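Local structure of RRNA methyltransferase (Streptomyces viridochromogenes, 1O9G) at residues P32-R46 against L227-R241. The protein methylates N1 of guanosine 2535 in 23S ribosomal RNA, using S-adenosyl-L-methionine as methyl donor, and so confers resistance to the orthosomycin antibiotic avilamycin. The protein carries 3 engineered substitutions. Sequence-based numbering, arbitrary orientation.
Sequences PVRLATEIFQRALAR and LERLKIGTRSAVMVR. Engineered in segment 227-241: Met239 (natural residue Leu).
Helix 33-45 packs on one face of the C-terminal beta hairpin, strands 228-232 and 235-241, with an apolar seam bordered by a salt-bridge network. The helix runs nearly along strand 235-241, at 22° and 10.0 Å between axes. Leu35 reaches the hairpin's turn end with both methyls: CD1 lies 4.0 Å from Ile232 CG1, while CD2 rests on the aliphatic chain of Arg235, whose guanidinium has Pro32 CD over one face. Farther along, Ile39 CD1 meets Ala237 CB at 4.0 Å, and the selenium of engineered Met239, present as selenomethionine, lies against the backbone of Arg42 and Ala43. Leu230, with CG between its backbone N and carbonyl carbon (chi1 76°), lays CD2 over one face of the Arg42 guanidinium, 3.6 Å above the plane. Glu38 OE2 accepts from Arg42 NE in that plane, at the group's edge (2.7 Å). Arg42 NH1 forms a salt bridge to Glu228 OE2 (2.9 Å), its hydrogen bond weak and bent; Arg5 is that oxygen's second salt-bridge partner. Arg46 grips Glu228 side-on, NE (2.9 Å) and NH2 both donating to OE1; a water links this oxygen to Arg42 O. At the far end Arg241 NH2 donates to Arg46 O at 3.1 Å. Strand 235-241, antiparallel between 209-214 and edge strand 228-232, gives the order 3-2-1-4-5-7-6 characteristic of the Rossmann-like fold of class I S-adenosylmethionine-dependent methyltransferases.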
loop_
_atom_site.group_PDB
_atom_site.type_symbol
_atom_site.label_atom_id
_atom_site.label_comp_id
_atom_site.label_asym_id
_atom_site.label_seq_id
_atom_site.Cartn_x
_atom_site.Cartn_y
_atom_site.Cartn_z
ATOM N N PRO A 32 0.448 5.434 8.835
ATOM C CA PRO A 32 1.582 6.352 9.028
ATOM C C PRO A 32 2.619 6.232 7.920
ATOM O O PRO A 32 3.064 5.129 7.641
ATOM C CB PRO A 32 2.191 5.922 10.366
ATOM C CG PRO A 32 1.263 4.995 10.952
ATOM C CD PRO A 32 0.333 4.460 9.927
ATOM N N VAL A 33 2.980 7.345 7.296
ATOM C CA VAL A 33 3.940 7.345 6.205
ATOM C C VAL A 33 5.269 6.730 6.629
ATOM O O VAL A 33 5.852 5.939 5.901
ATOM C CB VAL A 33 4.151 8.761 5.661
ATOM C CG1 VAL A 33 5.236 8.779 4.612
ATOM C CG2 VAL A 33 2.812 9.299 5.079
ATOM N N ARG A 34 5.753 7.084 7.812
ATOM C CA ARG A 34 7.053 6.575 8.222
ATOM C C ARG A 34 7.071 5.049 8.315
ATOM O O ARG A 34 8.038 4.397 7.914
ATOM C CB ARG A 34 7.466 7.193 9.550
ATOM C CG ARG A 34 8.856 6.835 9.974
ATOM C CD ARG A 34 9.276 7.460 11.264
ATOM N NE ARG A 34 10.720 7.379 11.432
ATOM C CZ ARG A 34 11.355 7.730 12.543
ATOM N NH1 ARG A 34 10.678 8.188 13.591
ATOM N NH2 ARG A 34 12.675 7.628 12.617
ATOM N N LEU A 35 6.015 4.479 8.853
ATOM C CA LEU A 35 5.918 3.042 8.976
ATOM C C LEU A 35 5.751 2.419 7.593
ATOM O O LEU A 35 6.289 1.344 7.316
ATOM C CB LEU A 35 4.774 2.652 9.914
ATOM C CG LEU A 35 4.597 1.172 10.172
ATOM C CD1 LEU A 35 5.895 0.543 10.676
ATOM C CD2 LEU A 35 3.484 0.931 11.169
ATOM N N ALA A 36 4.991 3.066 6.727
ATOM C CA ALA A 36 4.820 2.538 5.359
ATOM C C ALA A 36 6.157 2.389 4.649
ATOM O O ALA A 36 6.457 1.337 4.065
ATOM C CB ALA A 36 3.903 3.419 4.550
ATOM N N THR A 37 6.971 3.424 4.719
ATOM C CA THR A 37 8.248 3.405 4.009
ATOM C C THR A 37 9.230 2.428 4.688
ATOM O O THR A 37 9.999 1.774 4.012
ATOM C CB THR A 37 8.800 4.808 3.834
ATOM O OG1 THR A 37 9.981 4.735 3.030
ATOM C CG2 THR A 37 9.222 5.428 5.113
ATOM N N GLU A 38 9.148 2.277 6.008
ATOM C CA GLU A 38 9.977 1.314 6.731
ATOM C C GLU A 38 9.665 -0.110 6.275
ATOM O O GLU A 38 10.561 -0.880 5.970
ATOM C CB GLU A 38 9.778 1.452 8.245
ATOM C CG GLU A 38 10.555 0.450 9.092
ATOM C CD GLU A 38 12.058 0.685 9.136
ATOM O OE1 GLU A 38 12.523 1.788 8.800
ATOM O OE2 GLU A 38 12.791 -0.244 9.539
ATOM N N ILE A 39 8.395 -0.466 6.222
ATOM C CA ILE A 39 8.000 -1.812 5.856
ATOM C C ILE A 39 8.413 -2.061 4.395
ATOM O O ILE A 39 8.958 -3.115 4.080
ATOM C CB ILE A 39 6.474 -2.051 6.057
ATOM C CG1 ILE A 39 6.079 -1.941 7.528
ATOM C CG2 ILE A 39 6.100 -3.401 5.491
ATOM C CD1 ILE A 39 4.582 -1.856 7.780
ATOM N N PHE A 40 8.118 -1.110 3.512
ATOM C CA PHE A 40 8.418 -1.279 2.095
ATOM C C PHE A 40 9.923 -1.478 1.874
ATOM O O PHE A 40 10.347 -2.357 1.117
ATOM C CB PHE A 40 7.885 -0.099 1.265
ATOM C CG PHE A 40 8.165 -0.208 -0.192
ATOM C CD1 PHE A 40 7.535 -1.165 -0.946
ATOM C CD2 PHE A 40 9.082 0.629 -0.810
ATOM C CE1 PHE A 40 7.784 -1.278 -2.282
ATOM C CE2 PHE A 40 9.333 0.532 -2.150
ATOM C CZ PHE A 40 8.692 -0.423 -2.889
ATOM N N GLN A 41 10.737 -0.672 2.547
ATOM C CA GLN A 41 12.188 -0.786 2.415
ATOM C C GLN A 41 12.717 -2.103 2.987
ATOM O O GLN A 41 13.631 -2.687 2.432
ATOM C CB GLN A 41 12.886 0.439 3.008
ATOM C CG GLN A 41 12.607 1.702 2.213
ATOM C CD GLN A 41 13.396 2.876 2.709
ATOM O OE1 GLN A 41 14.626 2.853 2.636
ATOM N NE2 GLN A 41 12.715 3.872 3.256
ATOM N N ARG A 42 12.104 -2.600 4.063
ATOM C CA ARG A 42 12.456 -3.912 4.580
ATOM C C ARG A 42 12.136 -5.013 3.561
ATOM O O ARG A 42 12.884 -5.978 3.419
ATOM C CB ARG A 42 11.756 -4.221 5.918
ATOM C CG ARG A 42 12.351 -3.443 7.087
ATOM C CD ARG A 42 11.596 -3.635 8.380
ATOM N NE ARG A 42 12.159 -2.884 9.504
ATOM C CZ ARG A 42 12.404 -3.382 10.705
ATOM N NH1 ARG A 42 12.216 -4.662 10.979
ATOM N NH2 ARG A 42 12.852 -2.578 11.649
ATOM N N ALA A 43 11.014 -4.892 2.879
ATOM C CA ALA A 43 10.665 -5.862 1.868
ATOM C C ALA A 43 11.654 -5.821 0.707
ATOM O O ALA A 43 12.109 -6.859 0.215
ATOM C CB ALA A 43 9.258 -5.625 1.386
ATOM N N LEU A 44 11.980 -4.625 0.228
ATOM C CA LEU A 44 12.942 -4.497 -0.864
ATOM C C LEU A 44 14.265 -5.152 -0.478
ATOM O O LEU A 44 14.930 -5.730 -1.337
ATOM C CB LEU A 44 13.209 -3.031 -1.197
ATOM C CG LEU A 44 12.104 -2.215 -1.868
ATOM C CD1 LEU A 44 12.628 -0.798 -2.134
ATOM C CD2 LEU A 44 11.647 -2.875 -3.127
ATOM N N ALA A 45 14.662 -5.069 0.798
ATOM C CA ALA A 45 15.935 -5.625 1.239
ATOM C C ALA A 45 15.945 -7.134 1.194
ATOM O O ALA A 45 17.003 -7.740 1.232
ATOM C CB ALA A 45 16.288 -5.149 2.638
ATOM N N ARG A 46 14.771 -7.748 1.132
ATOM C CA ARG A 46 14.650 -9.218 1.055
ATOM C C ARG A 46 14.454 -9.773 -0.369
ATOM O O ARG A 46 14.334 -10.978 -0.583
ATOM C CB ARG A 46 13.518 -9.683 1.969
ATOM C CG ARG A 46 13.693 -9.302 3.407
ATOM C CD ARG A 46 14.222 -10.424 4.215
ATOM N NE ARG A 46 14.463 -10.097 5.619
ATOM C CZ ARG A 46 15.272 -10.785 6.390
ATOM N NH1 ARG A 46 15.909 -11.840 5.902
ATOM N NH2 ARG A 46 15.457 -10.428 7.655
ATOM N N LEU A 227 10.149 -14.374 7.349
ATOM C CA LEU A 227 11.432 -13.772 7.002
ATOM C C LEU A 227 11.847 -12.761 8.063
ATOM O O LEU A 227 13.005 -12.688 8.428
ATOM C CB LEU A 227 11.397 -13.052 5.648
ATOM C CG LEU A 227 11.070 -13.841 4.396
ATOM C CD1 LEU A 227 10.873 -12.882 3.231
ATOM C CD2 LEU A 227 12.144 -14.844 4.081
ATOM N N GLU A 228 10.878 -11.973 8.518
ATOM C CA GLU A 228 11.101 -10.807 9.375
ATOM C C GLU A 228 9.774 -10.328 10.016
ATOM O O GLU A 228 8.697 -10.468 9.427
ATOM C CB GLU A 228 11.680 -9.663 8.535
ATOM C CG GLU A 228 12.431 -8.615 9.329
ATOM C CD GLU A 228 13.088 -7.564 8.456
ATOM O OE1 GLU A 228 13.717 -7.899 7.434
ATOM O OE2 GLU A 228 13.010 -6.382 8.809
ATOM N N ARG A 229 9.892 -9.769 11.220
ATOM C CA ARG A 229 8.805 -9.154 11.953
ATOM C C ARG A 229 9.226 -7.792 12.486
ATOM O O ARG A 229 10.396 -7.542 12.704
ATOM C CB ARG A 229 8.411 -10.015 13.132
ATOM C CG ARG A 229 7.680 -11.257 12.782
ATOM C CD ARG A 229 7.374 -12.066 14.011
ATOM N NE ARG A 229 6.760 -13.343 13.688
ATOM C CZ ARG A 229 5.492 -13.504 13.345
ATOM N NH1 ARG A 229 4.670 -12.472 13.282
ATOM N NH2 ARG A 229 5.046 -14.716 13.065
ATOM N N LEU A 230 8.258 -6.896 12.636
ATOM C CA LEU A 230 8.461 -5.667 13.378
ATOM C C LEU A 230 7.235 -5.276 14.205
ATOM O O LEU A 230 6.115 -5.713 13.933
ATOM C CB LEU A 230 8.965 -4.531 12.472
ATOM C CG LEU A 230 7.984 -3.840 11.532
ATOM C CD1 LEU A 230 6.861 -3.103 12.261
ATOM C CD2 LEU A 230 8.720 -2.836 10.649
ATOM N N LYS A 231 7.489 -4.487 15.245
ATOM C CA LYS A 231 6.472 -3.912 16.123
ATOM C C LYS A 231 6.794 -2.438 16.295
ATOM O O LYS A 231 7.879 -2.098 16.784
ATOM C CB LYS A 231 6.524 -4.583 17.494
ATOM C CG LYS A 231 6.217 -6.072 17.468
ATOM C CD LYS A 231 6.591 -6.736 18.796
ATOM C CE LYS A 231 5.603 -6.363 19.907
ATOM N NZ LYS A 231 6.122 -6.648 21.279
ATOM N N ILE A 232 5.893 -1.565 15.853
ATOM C CA ILE A 232 6.038 -0.129 16.042
ATOM C C ILE A 232 4.708 0.402 16.528
ATOM O O ILE A 232 3.694 0.229 15.867
ATOM C CB ILE A 232 6.429 0.563 14.713
ATOM C CG1 ILE A 232 7.751 -0.008 14.162
ATOM C CG2 ILE A 232 6.505 2.077 14.885
ATOM C CD1 ILE A 232 8.975 0.424 14.901
ATOM N N GLY A 233 4.716 1.046 17.688
ATOM C CA GLY A 233 3.493 1.526 18.306
ATOM C C GLY A 233 2.529 0.375 18.570
ATOM O O GLY A 233 2.937 -0.713 19.085
ATOM N N THR A 234 1.266 0.589 18.162
ATOM C CA THR A 234 0.219 -0.422 18.312
ATOM C C THR A 234 0.141 -1.401 17.115
ATOM O O THR A 234 -0.748 -2.252 17.068
ATOM C CB THR A 234 -1.152 0.272 18.516
ATOM O OG1 THR A 234 -0.986 1.502 19.237
ATOM C CG2 THR A 234 -2.059 -0.544 19.427
ATOM N N ARG A 235 1.067 -1.286 16.164
ATOM C CA ARG A 235 1.024 -2.085 14.941
ATOM C C ARG A 235 2.190 -3.085 14.859
ATOM O O ARG A 235 3.266 -2.825 15.354
ATOM C CB ARG A 235 1.087 -1.171 13.723
ATOM C CG ARG A 235 -0.251 -0.541 13.298
ATOM C CD ARG A 235 -0.167 0.117 11.923
ATOM N NE ARG A 235 -1.377 0.849 11.519
ATOM C CZ ARG A 235 -1.690 2.055 11.953
ATOM N NH1 ARG A 235 -2.798 2.660 11.529
ATOM N NH2 ARG A 235 -0.904 2.676 12.829
ATOM N N SER A 236 1.949 -4.250 14.263
ATOM C CA SER A 236 3.020 -5.150 13.894
ATOM C C SER A 236 2.938 -5.466 12.401
ATOM O O SER A 236 1.930 -5.230 11.754
ATOM C CB SER A 236 2.989 -6.436 14.715
ATOM O OG SER A 236 1.837 -7.193 14.431
ATOM N N ALA A 237 4.029 -5.974 11.867
ATOM C CA ALA A 237 4.081 -6.468 10.508
ATOM C C ALA A 237 4.853 -7.766 10.475
ATOM O O ALA A 237 5.668 -8.030 11.349
ATOM C CB ALA A 237 4.708 -5.445 9.602
ATOM N N VAL A 238 4.570 -8.566 9.455
ATOM C CA VAL A 238 5.299 -9.798 9.195
ATOM C C VAL A 238 5.487 -9.889 7.683
ATOM O O VAL A 238 4.646 -9.446 6.925
ATOM C CB VAL A 238 4.563 -11.034 9.776
ATOM C CG1 VAL A 238 3.238 -11.276 9.089
ATOM C CG2 VAL A 238 5.473 -12.250 9.713
HETATM N N MSE A 239 6.635 -10.452 7.296
HETATM C CA MSE A 239 6.924 -10.686 5.887
HETATM C C MSE A 239 7.269 -12.142 5.675
HETATM O O MSE A 239 7.982 -12.716 6.458
HETATM C CB MSE A 239 8.155 -9.882 5.463
HETATM C CG MSE A 239 8.070 -8.407 5.678
HETATM SE SE MSE A 239 9.688 -7.530 5.110
HETATM C CE MSE A 239 10.957 -9.046 5.224
ATOM N N VAL A 240 6.751 -12.687 4.585
ATOM C CA VAL A 240 7.038 -14.048 4.180
ATOM C C VAL A 240 7.368 -14.096 2.690
ATOM O O VAL A 240 6.999 -13.247 1.920
ATOM C CB VAL A 240 5.830 -15.014 4.456
ATOM C CG1 VAL A 240 5.520 -15.097 5.944
ATOM C CG2 VAL A 240 4.652 -14.643 3.678
ATOM N N ARG A 241 8.077 -15.138 2.299
ATOM C CA ARG A 241 8.386 -15.361 0.920
ATOM C C ARG A 241 7.346 -16.276 0.292
ATOM O O ARG A 241 6.993 -17.281 0.888
ATOM C CB ARG A 241 9.754 -16.016 0.812
ATOM C CG ARG A 241 10.131 -16.348 -0.610
ATOM C CD ARG A 241 11.602 -16.335 -0.912
ATOM N NE ARG A 241 12.256 -15.102 -0.514
ATOM C CZ ARG A 241 13.129 -14.972 0.478
ATOM N NH1 ARG A 241 13.424 -16.012 1.272
ATOM N NH2 ARG A 241 13.712 -13.779 0.693
HETATM O O HOH W 1 14.639 -6.483 5.461
HETATM O O HOH W 2 15.901 -12.903 3.082
#